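Local coordinates for Ulp1-like SUMO protease (Chaetomium thermophilum, PDB 6DG4), which probably cleaves SUMO from modified proteins, as a cysteine protease of the Ulp1 (peptidase C48) family whose catalytic domain this chain comprises, at residues A[125-130]-A[140-145]; A[148-153]-A[186-191]; A[88-93]-A[115-120]; A[5-10]-A[215-220]. All coordinates share one frame; numbering follows the deposited sequence. Where two conformers were deposited one is given.

Interaction 1: A[125-130]-A[140-145]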
# COMPACT_ATOMS: atom_id res chain seq x y z
N ILE A 125 -6.84 -7.02 -13.62
CA ILE A 125 -6.09 -6.65 -12.43
C ILE A 125 -6.71 -7.34 -11.22
O ILE A 125 -7.94 -7.39 -11.09
CB ILE A 125 -6.13 -5.12 -12.25
CG1 ILE A 125 -5.57 -4.41 -13.49
CG2 ILE A 125 -5.37 -4.70 -11.00
CD1 ILE A 125 -5.80 -2.90 -13.48
N ASP A 126 -5.87 -7.86 -10.32
CA ASP A 126 -6.36 -8.42 -9.07
C ASP A 126 -6.53 -7.37 -7.97
O ASP A 126 -7.51 -7.41 -7.22
CB ASP A 126 -5.40 -9.48 -8.52
CG ASP A 126 -5.39 -10.75 -9.34
OD1 ASP A 126 -6.35 -11.03 -10.09
OD2 ASP A 126 -4.40 -11.50 -9.21
N THR A 127 -5.59 -6.43 -7.85
CA THR A 127 -5.56 -5.51 -6.72
C THR A 127 -5.09 -4.14 -7.17
O THR A 127 -4.03 -4.02 -7.79
CB THR A 127 -4.58 -6.03 -5.66
OG1 THR A 127 -4.91 -7.39 -5.35
CG2 THR A 127 -4.65 -5.20 -4.40
N ILE A 128 -5.88 -3.12 -6.84
CA ILE A 128 -5.52 -1.72 -7.05
C ILE A 128 -5.40 -1.08 -5.67
O ILE A 128 -6.37 -1.04 -4.91
CB ILE A 128 -6.56 -0.99 -7.91
CG1 ILE A 128 -6.69 -1.66 -9.28
CG2 ILE A 128 -6.18 0.48 -8.05
CD1 ILE A 128 -7.82 -1.09 -10.13
N LEU A 129 -4.21 -0.57 -5.36
CA LEU A 129 -3.91 0.03 -4.06
C LEU A 129 -3.89 1.55 -4.19
O LEU A 129 -3.09 2.10 -4.96
CB LEU A 129 -2.55 -0.47 -3.57
CG LEU A 129 -2.39 -1.99 -3.39
CD1 LEU A 129 -0.93 -2.33 -3.13
CD2 LEU A 129 -3.27 -2.51 -2.26
N ILE A 130 -4.77 2.22 -3.46
CA ILE A 130 -4.91 3.67 -3.52
C ILE A 130 -4.67 4.23 -2.12
O ILE A 130 -5.54 4.15 -1.25
CB ILE A 130 -6.29 4.08 -4.05
CG1 ILE A 130 -6.50 3.55 -5.48
CG2 ILE A 130 -6.45 5.60 -4.01
CD1 ILE A 130 -7.93 3.64 -5.96
N LEU A 140 -6.26 3.27 3.33
CA LEU A 140 -6.00 2.51 2.12
C LEU A 140 -7.31 2.15 1.45
O LEU A 140 -8.14 1.46 2.04
CB LEU A 140 -5.25 1.21 2.45
CG LEU A 140 -4.88 0.36 1.24
CD1 LEU A 140 -3.79 1.04 0.41
CD2 LEU A 140 -4.45 -1.04 1.67
N ALA A 141 -7.48 2.60 0.21
CA ALA A 141 -8.56 2.08 -0.63
C ALA A 141 -8.00 0.93 -1.46
O ALA A 141 -6.86 0.98 -1.92
CB ALA A 141 -9.12 3.18 -1.53
N VAL A 142 -8.82 -0.10 -1.63
CA VAL A 142 -8.43 -1.28 -2.39
C VAL A 142 -9.58 -1.63 -3.32
O VAL A 142 -10.70 -1.88 -2.86
CB VAL A 142 -8.10 -2.48 -1.47
CG1 VAL A 142 -7.63 -3.68 -2.29
CG2 VAL A 142 -7.05 -2.09 -0.44
N ILE A 143 -9.31 -1.64 -4.61
CA ILE A 143 -10.26 -2.14 -5.59
C ILE A 143 -9.76 -3.52 -6.02
O ILE A 143 -8.57 -3.70 -6.29
CB ILE A 143 -10.39 -1.19 -6.78
CG1 ILE A 143 -10.84 0.20 -6.31
CG2 ILE A 143 -11.37 -1.75 -7.80
CD1 ILE A 143 -10.79 1.28 -7.40
N ARG A 144 -10.67 -4.49 -6.05
CA ARG A 144 -10.34 -5.86 -6.44
C ARG A 144 -11.20 -6.19 -7.65
O ARG A 144 -12.33 -6.69 -7.52
CB ARG A 144 -10.58 -6.82 -5.28
CG ARG A 144 -9.76 -6.46 -4.04
CD ARG A 144 -10.11 -7.35 -2.87
NE ARG A 144 -9.28 -8.54 -2.83
CZ ARG A 144 -9.54 -9.63 -2.12
NH1 ARG A 144 -10.67 -9.72 -1.42
NH2 ARG A 144 -8.68 -10.64 -2.11
N PRO A 145 -10.72 -5.89 -8.87
CA PRO A 145 -11.60 -5.99 -10.04
C PRO A 145 -12.11 -7.39 -10.32
O PRO A 145 -13.26 -7.54 -10.75
CB PRO A 145 -10.72 -5.45 -11.18
CG PRO A 145 -9.81 -4.47 -10.48
CD PRO A 145 -9.46 -5.18 -9.19
O HOH W 1 -7.14 -9.14 -4.74
O HOH W 2 -6.52 -7.70 -2.99

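Interaction 2: A[148-153]-A[186-191]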
# COMPACT_ATOMS: atom_id res chain seq x y z
N ARG A 148 -14.99 -7.79 -8.21
CA ARG A 148 -15.99 -6.73 -8.36
C ARG A 148 -16.28 -6.07 -7.02
O ARG A 148 -17.43 -5.82 -6.66
CB ARG A 148 -17.27 -7.23 -9.03
CG ARG A 148 -17.08 -8.08 -10.29
CD ARG A 148 -16.51 -7.32 -11.48
NE ARG A 148 -16.68 -8.12 -12.68
CZ ARG A 148 -15.83 -9.05 -13.11
NH1 ARG A 148 -14.71 -9.29 -12.45
NH2 ARG A 148 -16.11 -9.76 -14.19
N THR A 149 -15.22 -5.75 -6.27
CA THR A 149 -15.39 -5.09 -4.99
C THR A 149 -14.54 -3.84 -4.88
O THR A 149 -13.47 -3.72 -5.50
CB THR A 149 -15.09 -6.00 -3.78
OG1 THR A 149 -13.71 -6.38 -3.78
CG2 THR A 149 -15.98 -7.22 -3.81
N VAL A 150 -15.02 -2.90 -4.07
CA VAL A 150 -14.23 -1.78 -3.60
C VAL A 150 -14.23 -1.83 -2.08
O VAL A 150 -15.21 -2.26 -1.45
CB VAL A 150 -14.75 -0.42 -4.10
CG1 VAL A 150 -14.86 -0.40 -5.63
CG2 VAL A 150 -16.09 -0.07 -3.46
N SER A 151 -13.14 -1.35 -1.49
CA SER A 151 -13.00 -1.35 -0.04
C SER A 151 -12.20 -0.12 0.39
O SER A 151 -11.36 0.39 -0.35
CB SER A 151 -12.27 -2.59 0.48
OG SER A 151 -12.91 -3.79 0.07
N HIS A 152 -12.47 0.31 1.61
CA HIS A 152 -11.70 1.37 2.26
C HIS A 152 -11.32 0.86 3.64
O HIS A 152 -12.21 0.59 4.46
CB HIS A 152 -12.54 2.64 2.35
CG HIS A 152 -11.83 3.78 3.02
ND1 HIS A 152 -12.44 4.59 3.94
CD2 HIS A 152 -10.56 4.23 2.90
CE1 HIS A 152 -11.59 5.51 4.36
NE2 HIS A 152 -10.43 5.30 3.74
N LEU A 153 -10.02 0.71 3.89
CA LEU A 153 -9.52 0.19 5.15
C LEU A 153 -8.98 1.36 5.97
O LEU A 153 -7.95 1.94 5.63
CB LEU A 153 -8.43 -0.87 4.94
CG LEU A 153 -8.93 -2.23 4.47
CD1 LEU A 153 -9.28 -2.22 2.99
CD2 LEU A 153 -7.91 -3.32 4.77
N TRP A 186 -21.26 -5.13 -8.62
CA TRP A 186 -20.21 -4.54 -7.81
C TRP A 186 -20.74 -4.28 -6.40
O TRP A 186 -21.93 -4.04 -6.20
CB TRP A 186 -19.73 -3.22 -8.42
CG TRP A 186 -18.77 -3.43 -9.55
CD1 TRP A 186 -19.08 -3.73 -10.85
CD2 TRP A 186 -17.34 -3.42 -9.47
NE1 TRP A 186 -17.93 -3.88 -11.59
CE2 TRP A 186 -16.85 -3.70 -10.76
CE3 TRP A 186 -16.43 -3.18 -8.44
CZ2 TRP A 186 -15.49 -3.76 -11.04
CZ3 TRP A 186 -15.09 -3.24 -8.72
CH2 TRP A 186 -14.62 -3.53 -10.01
N GLN A 187 -19.84 -4.35 -5.42
CA GLN A 187 -20.23 -3.99 -4.07
C GLN A 187 -19.03 -3.45 -3.30
O GLN A 187 -17.87 -3.73 -3.62
CB GLN A 187 -20.81 -5.17 -3.29
CG GLN A 187 -19.89 -6.34 -3.13
CD GLN A 187 -20.64 -7.57 -2.64
OE1 GLN A 187 -21.03 -7.66 -1.48
NE2 GLN A 187 -20.85 -8.52 -3.55
N ALA A 188 -19.35 -2.66 -2.29
CA ALA A 188 -18.37 -2.23 -1.31
C ALA A 188 -18.33 -3.26 -0.20
O ALA A 188 -19.37 -3.70 0.30
CB ALA A 188 -18.76 -0.86 -0.75
N VAL A 189 -17.12 -3.68 0.17
CA VAL A 189 -16.91 -4.71 1.18
C VAL A 189 -15.97 -4.15 2.24
O VAL A 189 -14.92 -3.60 1.91
CB VAL A 189 -16.31 -5.99 0.57
CG1 VAL A 189 -15.89 -6.97 1.66
CG2 VAL A 189 -17.29 -6.63 -0.40
N ASP A 190 -16.36 -4.30 3.50
CA ASP A 190 -15.49 -3.95 4.62
C ASP A 190 -14.69 -5.17 5.05
O ASP A 190 -15.21 -6.30 5.07
CB ASP A 190 -16.30 -3.45 5.81
CG ASP A 190 -16.78 -2.02 5.64
OD1 ASP A 190 -16.05 -1.16 5.11
OD2 ASP A 190 -17.92 -1.75 6.07
N PHE A 191 -13.43 -4.95 5.39
CA PHE A 191 -12.57 -5.96 5.98
C PHE A 191 -12.21 -5.54 7.40
O PHE A 191 -11.88 -4.37 7.64
CB PHE A 191 -11.28 -6.13 5.17
CG PHE A 191 -11.50 -6.71 3.82
CD1 PHE A 191 -11.66 -8.08 3.66
CD2 PHE A 191 -11.54 -5.91 2.69
CE1 PHE A 191 -11.87 -8.63 2.42
CE2 PHE A 191 -11.75 -6.45 1.44
CZ PHE A 191 -11.92 -7.81 1.30
O HOH W 3 -19.18 -8.16 -6.01
O HOH W 4 -14.67 -1.00 2.79
O HOH W 5 -12.57 -2.25 5.04

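Interaction 3: A[88-93]-A[115-120]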
# COMPACT_ATOMS: atom_id res chain seq x y z
N LYS A 88 -0.98 -7.33 -12.38
CA LYS A 88 -1.92 -7.98 -11.48
C LYS A 88 -2.14 -7.19 -10.20
O LYS A 88 -3.21 -7.29 -9.59
CB LYS A 88 -1.46 -9.40 -11.16
CG LYS A 88 -1.69 -10.37 -12.32
CD LYS A 88 -3.18 -10.57 -12.58
CE LYS A 88 -3.45 -11.54 -13.71
NZ LYS A 88 -4.92 -11.73 -13.90
N CYS A 89 -1.16 -6.39 -9.78
CA CYS A 89 -1.30 -5.48 -8.65
C CYS A 89 -0.73 -4.14 -9.08
O CYS A 89 0.38 -4.09 -9.62
CB CYS A 89 -0.56 -6.00 -7.42
SG CYS A 89 -0.82 -5.01 -5.92
N THR A 90 -1.48 -3.07 -8.86
CA THR A 90 -0.97 -1.76 -9.21
C THR A 90 -1.28 -0.78 -8.09
O THR A 90 -2.17 -0.98 -7.27
CB THR A 90 -1.49 -1.29 -10.57
OG1 THR A 90 -0.79 -0.09 -10.94
CG2 THR A 90 -2.98 -1.02 -10.54
N ALA A 91 -0.50 0.29 -8.06
CA ALA A 91 -0.56 1.25 -6.97
C ALA A 91 -0.52 2.66 -7.54
O ALA A 91 0.04 2.90 -8.61
CB ALA A 91 0.62 1.08 -6.02
N PHE A 92 -1.11 3.57 -6.79
CA PHE A 92 -1.13 4.98 -7.13
C PHE A 92 -0.26 5.78 -6.18
O PHE A 92 0.05 5.36 -5.06
CB PHE A 92 -2.56 5.51 -7.11
CG PHE A 92 -3.37 5.07 -8.28
CD1 PHE A 92 -4.00 3.84 -8.28
CD2 PHE A 92 -3.48 5.86 -9.40
CE1 PHE A 92 -4.75 3.43 -9.37
CE2 PHE A 92 -4.22 5.46 -10.49
CZ PHE A 92 -4.85 4.23 -10.47
N THR A 93 0.16 6.95 -6.66
CA THR A 93 0.96 7.86 -5.87
C THR A 93 0.06 8.72 -4.98
O THR A 93 -1.18 8.65 -5.03
CB THR A 93 1.78 8.78 -6.77
OG1 THR A 93 0.92 9.74 -7.39
CG2 THR A 93 2.54 7.97 -7.82
N ALA A 115 -0.54 4.23 -14.02
CA ALA A 115 -0.75 3.05 -13.19
C ALA A 115 -1.18 1.83 -14.00
O ALA A 115 -1.42 0.77 -13.41
CB ALA A 115 -1.79 3.34 -12.11
N ASN A 116 -1.27 1.96 -15.32
CA ASN A 116 -1.68 0.86 -16.19
C ASN A 116 -3.07 0.35 -15.85
O ASN A 116 -3.35 -0.85 -15.90
CB ASN A 116 -0.63 -0.25 -16.21
CG ASN A 116 0.64 0.21 -16.88
OD1 ASN A 116 0.61 0.63 -18.03
ND2 ASN A 116 1.74 0.17 -16.15
N VAL A 117 -3.96 1.28 -15.53
CA VAL A 117 -5.36 1.00 -15.26
C VAL A 117 -6.14 1.52 -16.47
O VAL A 117 -6.42 2.72 -16.57
CB VAL A 117 -5.83 1.64 -13.96
CG1 VAL A 117 -7.30 1.39 -13.73
CG2 VAL A 117 -5.02 1.12 -12.78
N ARG A 118 -6.48 0.62 -17.38
CA ARG A 118 -7.21 0.96 -18.59
C ARG A 118 -8.44 0.06 -18.71
O ARG A 118 -8.52 -1.00 -18.10
CB ARG A 118 -6.32 0.79 -19.83
CG ARG A 118 -5.16 1.77 -19.88
CD ARG A 118 -4.24 1.46 -21.04
NE ARG A 118 -3.19 2.46 -21.22
CZ ARG A 118 -2.02 2.46 -20.59
NH1 ARG A 118 -1.72 1.51 -19.71
NH2 ARG A 118 -1.15 3.43 -20.83
N LYS A 119 -9.41 0.51 -19.50
CA LYS A 119 -10.62 -0.27 -19.69
C LYS A 119 -10.30 -1.70 -20.13
O LYS A 119 -10.88 -2.66 -19.62
CB LYS A 119 -11.53 0.41 -20.71
CG LYS A 119 -12.86 -0.30 -20.96
CD LYS A 119 -13.71 0.49 -21.96
CE LYS A 119 -15.03 -0.21 -22.23
NZ LYS A 119 -15.85 0.54 -23.22
N ALA A 120 -9.37 -1.85 -21.08
CA ALA A 120 -9.13 -3.17 -21.67
C ALA A 120 -8.61 -4.19 -20.67
O ALA A 120 -8.92 -5.38 -20.78
CB ALA A 120 -8.16 -3.05 -22.85
O HOH W 6 1.69 -0.88 -12.90

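Interaction 4: A[5-10]-A[215-220]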
# COMPACT_ATOMS: atom_id res chain seq x y z
N ARG A 5 -6.64 -15.28 3.63
CA ARG A 5 -6.17 -16.46 4.35
C ARG A 5 -5.33 -16.07 5.55
O ARG A 5 -4.81 -14.95 5.63
CB ARG A 5 -5.30 -17.30 3.41
CG ARG A 5 -5.89 -17.55 2.04
CD ARG A 5 -4.97 -18.43 1.21
NE ARG A 5 -4.91 -19.79 1.73
CZ ARG A 5 -5.82 -20.73 1.49
NH1 ARG A 5 -6.88 -20.45 0.73
NH2 ARG A 5 -5.67 -21.94 2.01
N PRO A 6 -5.17 -16.97 6.52
CA PRO A 6 -4.24 -16.68 7.60
C PRO A 6 -2.83 -16.60 7.08
O PRO A 6 -2.46 -17.29 6.11
CB PRO A 6 -4.41 -17.90 8.54
CG PRO A 6 -5.64 -18.60 8.09
CD PRO A 6 -5.79 -18.30 6.64
N PRO A 7 -1.98 -15.77 7.67
CA PRO A 7 -0.58 -15.73 7.26
C PRO A 7 0.10 -17.06 7.54
O PRO A 7 -0.13 -17.69 8.57
CB PRO A 7 0.01 -14.61 8.13
CG PRO A 7 -0.87 -14.59 9.33
CD PRO A 7 -2.25 -14.87 8.82
N ALA A 8 0.95 -17.48 6.60
CA ALA A 8 1.62 -18.77 6.72
C ALA A 8 2.71 -18.78 7.78
O ALA A 8 3.10 -19.85 8.25
CB ALA A 8 2.23 -19.18 5.38
N ARG A 9 3.23 -17.60 8.14
CA ARG A 9 4.14 -17.43 9.26
C ARG A 9 3.92 -16.03 9.81
O ARG A 9 3.18 -15.23 9.24
CB ARG A 9 5.60 -17.72 8.88
CG ARG A 9 6.11 -17.01 7.64
CD ARG A 9 6.51 -15.57 7.90
NE ARG A 9 7.14 -14.99 6.72
CZ ARG A 9 7.39 -13.69 6.56
NH1 ARG A 9 7.08 -12.82 7.51
NH2 ARG A 9 7.95 -13.27 5.44
N GLN A 10 4.56 -15.75 10.95
CA GLN A 10 4.41 -14.45 11.60
C GLN A 10 4.76 -13.32 10.64
O GLN A 10 5.85 -13.28 10.06
CB GLN A 10 5.35 -14.40 12.81
CG GLN A 10 5.15 -13.19 13.70
CD GLN A 10 3.98 -13.36 14.63
OE1 GLN A 10 3.87 -14.36 15.33
NE2 GLN A 10 3.07 -12.38 14.64
N LEU A 215 -1.38 -9.70 -0.93
CA LEU A 215 -1.00 -11.10 -0.83
C LEU A 215 -2.18 -12.03 -0.57
O LEU A 215 -2.01 -13.25 -0.61
CB LEU A 215 -0.01 -11.30 0.32
CG LEU A 215 1.37 -10.67 0.14
CD1 LEU A 215 2.22 -10.98 1.35
CD2 LEU A 215 2.05 -11.16 -1.13
N GLY A 216 -3.36 -11.48 -0.30
CA GLY A 216 -4.48 -12.32 0.06
C GLY A 216 -4.47 -12.81 1.49
O GLY A 216 -5.05 -13.85 1.78
N VAL A 217 -3.81 -12.07 2.39
CA VAL A 217 -3.70 -12.42 3.81
C VAL A 217 -4.68 -11.58 4.61
O VAL A 217 -4.83 -10.38 4.36
CB VAL A 217 -2.25 -12.19 4.29
CG1 VAL A 217 -2.16 -12.30 5.80
CG2 VAL A 217 -1.31 -13.19 3.62
N ASP A 218 -5.33 -12.20 5.59
CA ASP A 218 -6.29 -11.51 6.45
C ASP A 218 -5.57 -10.64 7.47
O ASP A 218 -4.93 -11.16 8.39
CB ASP A 218 -7.16 -12.55 7.17
CG ASP A 218 -8.30 -11.92 7.94
OD1 ASP A 218 -8.24 -10.71 8.24
OD2 ASP A 218 -9.26 -12.66 8.27
N PRO A 219 -5.66 -9.31 7.36
CA PRO A 219 -4.90 -8.46 8.29
C PRO A 219 -5.32 -8.62 9.74
O PRO A 219 -4.47 -8.50 10.64
CB PRO A 219 -5.13 -7.04 7.77
CG PRO A 219 -6.43 -7.12 7.04
CD PRO A 219 -6.44 -8.50 6.41
N ALA A 220 -6.60 -8.89 10.00
CA ALA A 220 -7.08 -9.06 11.37
C ALA A 220 -6.47 -10.27 12.05
O ALA A 220 -6.40 -10.31 13.28
CB ALA A 220 -8.61 -9.19 11.37

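Interaction 1: A[125-130]-A[140-145]
Ile130 and Ile143 both hold CG1 anti to the carbonyl carbon (chi1 -61° and -58°) and run on extended to CD1, and the two CD1 atoms meet 4.0 Å apart across an antiparallel beta hairpin. Its arms, strands 127-134 and 137-144, are inner strands of the mixed sheet. Ile128 N donates to Ile143 O at 2.8 Å, and Ile143 N returns a bond of 3.0 Å to Ile128 O. Ile130 and Ala141 form a second such reciprocal pair; between the two lies the non-hydrogen-bonded pair Leu129 and Val142, on the opposite face. Beta-branched residues suit these extended backbones, while the small Ala141 probably helps Leu169 of helix 163-177 to pack close on the face it shares with Ile130. On the face of Val142, its CG1 lies 4.0 Å from CG2 of Thr127. The ladder stops at Pro145, which has no N-H to offer; its CD instead rests 3.3 Å from Ile125 O. Its CG meets CD1 of Ile128 at 3.9 Å, the two side chains lying at about a right angle. An alanine here would probably leave Ile128 CD1 without the CG it packs on and free the backbone that the ring stiffens. Arg144 is buried, with NH1 bonded to the backbone O of Ser2; the single N-H of NE is shared between two waters, each 2.9 Å from it, one of which donates to Asp126 O while the other is hydrogen-bonded to Thr127 OG1.

Interaction 2: A[148-153]-A[186-191]
Trp186 lays its indole against Arg148. CB stands 3.9 Å from Arg148 O; CD2 comes to 3.7 Å from Arg148 CA. NE1 and CE2 both meet Arg148 CD, which the bend at chi2 (-68°) brings back over the indole. CE3 touches Arg148 C at 3.2 Å, CZ3 lies 4.2 Å from CG1 of Val150, and CH2, at the tip, 3.9 Å from Arg148 CA. Arg148 CA sits 3.5 Å from the centroid of the six-membered ring, a CH-pi contact over its face. An alanine here would probably leave Arg148 without the flat surface it packs on and open a gap beside Val150. Beyond the indole the backbones pair in parallel: Gln187 N donates to Arg148 O, Val150 N to Gln187 O and Val189 N to Val150 O. The small Ser151 donates from OG to Val189 O at 2.7 Å and rests that OG at the edge of the Phe191 ring. Arg148 and Thr149 face Arg144 in a G1 beta bulge. Strands 149-153 and 187-188 close a beta-alpha-beta unit at the sheet edge, with Trp186 packed on Val173 and Leu177 of the connecting helix 163-177 and Phe191 on Leu213 of helix 202-215.

Interaction 3: A[88-93]-A[115-120]
Thr90 and Phe92 at strand 89-91 grip the chain just after helix 109-114 through Ala115 and Val117. The tight part joins apolar packing to one short hydrogen bond. Ala115 CB sits over one face of the Phe92 ring, 3.8 Å from its centroid and displaced toward the rim, a CH-pi contact. A methyl fits closely here; a longer side chain would probably crowd the ring. CG2 of Val117 lies 3.7 Å from CG2 of Thr90 and 3.9 Å from CZ of Phe92, so that this one methyl touches both. Leu112 of the helix and Ile128 and Ile130 of strand 127-134 also pack on the phenylalanine.

Thr90 has OG1 anti to the backbone N (chi1 -171°), and its hydroxyl donates to Ala115 O over 2.7 Å, in the carbonyl plane and on a lone pair. On the looser, watered side, a water donates to the same OG1 at 3.3 Å and takes only a weak bond from Asn116 ND2. Asn116 turns the chain with a positive phi in a Schellman motif, a backbone shape asparagine tolerates well, and its OD1 accepts from NH1 of Arg118 at 3.0 Å, within the guanidinium plane.

The chemistry is that of a buried helix terminus: one neutral hydroxyl satisfies a carbonyl where the helix dipole would probably add negative character, and apolar groups pack beside the bond while a water also reaches the hydroxyl.

Interaction 4: A[5-10]-A[215-220]
Arg5 and Val217 lie side by side as a single backbone bridge, and both backbone polar atoms of Arg5 are used in it. Arg5 N donates to Gly216 O at 2.8 Å, while Arg5 O accepts from Asp218 N, also over 2.8 Å and nearly straight (168° at the hydrogen). The two bonds therefore straddle Val217, whose CA also comes within 3.3 Å of Arg5 O in a CA-H...O contact. The following Pro6 has no N-H, and its CB is directed away from 215-220.

The apolar share of the contact is small. Val217 holds CG1 anti to the backbone N (chi1 170°), and this methyl meets CB of Pro7 at 3.9 Å, the two side chains crossing at about a right angle; a rigid proline ring and a beta-branched valine pack well beside extended backbone. Some polar side chains find partners away from the bridge. Arg9 NH1 donates to Gln10 O over 2.9 Å, with that oxygen in the guanidinium plane, while Arg9 NE makes a salt bridge to Asp252. Asp218 OD1 receives a weak bond of 3.0 Å from Ala220 N.

Gly216 is where helix 202-215 ends. Its positive phi would jam a CB against the carbonyl O of Leu215, so glycine fits where other residues would be strained. The whole is a Schellman C-cap whose exit, through the single beta bridge at Val217, joins the N-terminal segment 5-10 to the loop after helix 202-215 within the catalytic domain.

In the fold
Interactions 1, 2 and 3 all belong to one mixed sheet. Interaction 1 is the middle of it: strand 127-134 pairs with strand 89-91 of interaction 3, and strand 137-144 with strand 149-153 of interaction 2, so its centre lies about 9 Å from the centre of each. Interactions 2 and 3, toward opposite edges of the sheet, have centres about 17 Å apart and do not touch. Interaction 4 stands aside, joining the two ends of a span of sequence that holds the other three; its nearest atoms are about 5 Å from interactions 1 and 2 and about 7 Å from interaction 3. Helix 202-215, which leads into interaction 4, also packs on interaction 2.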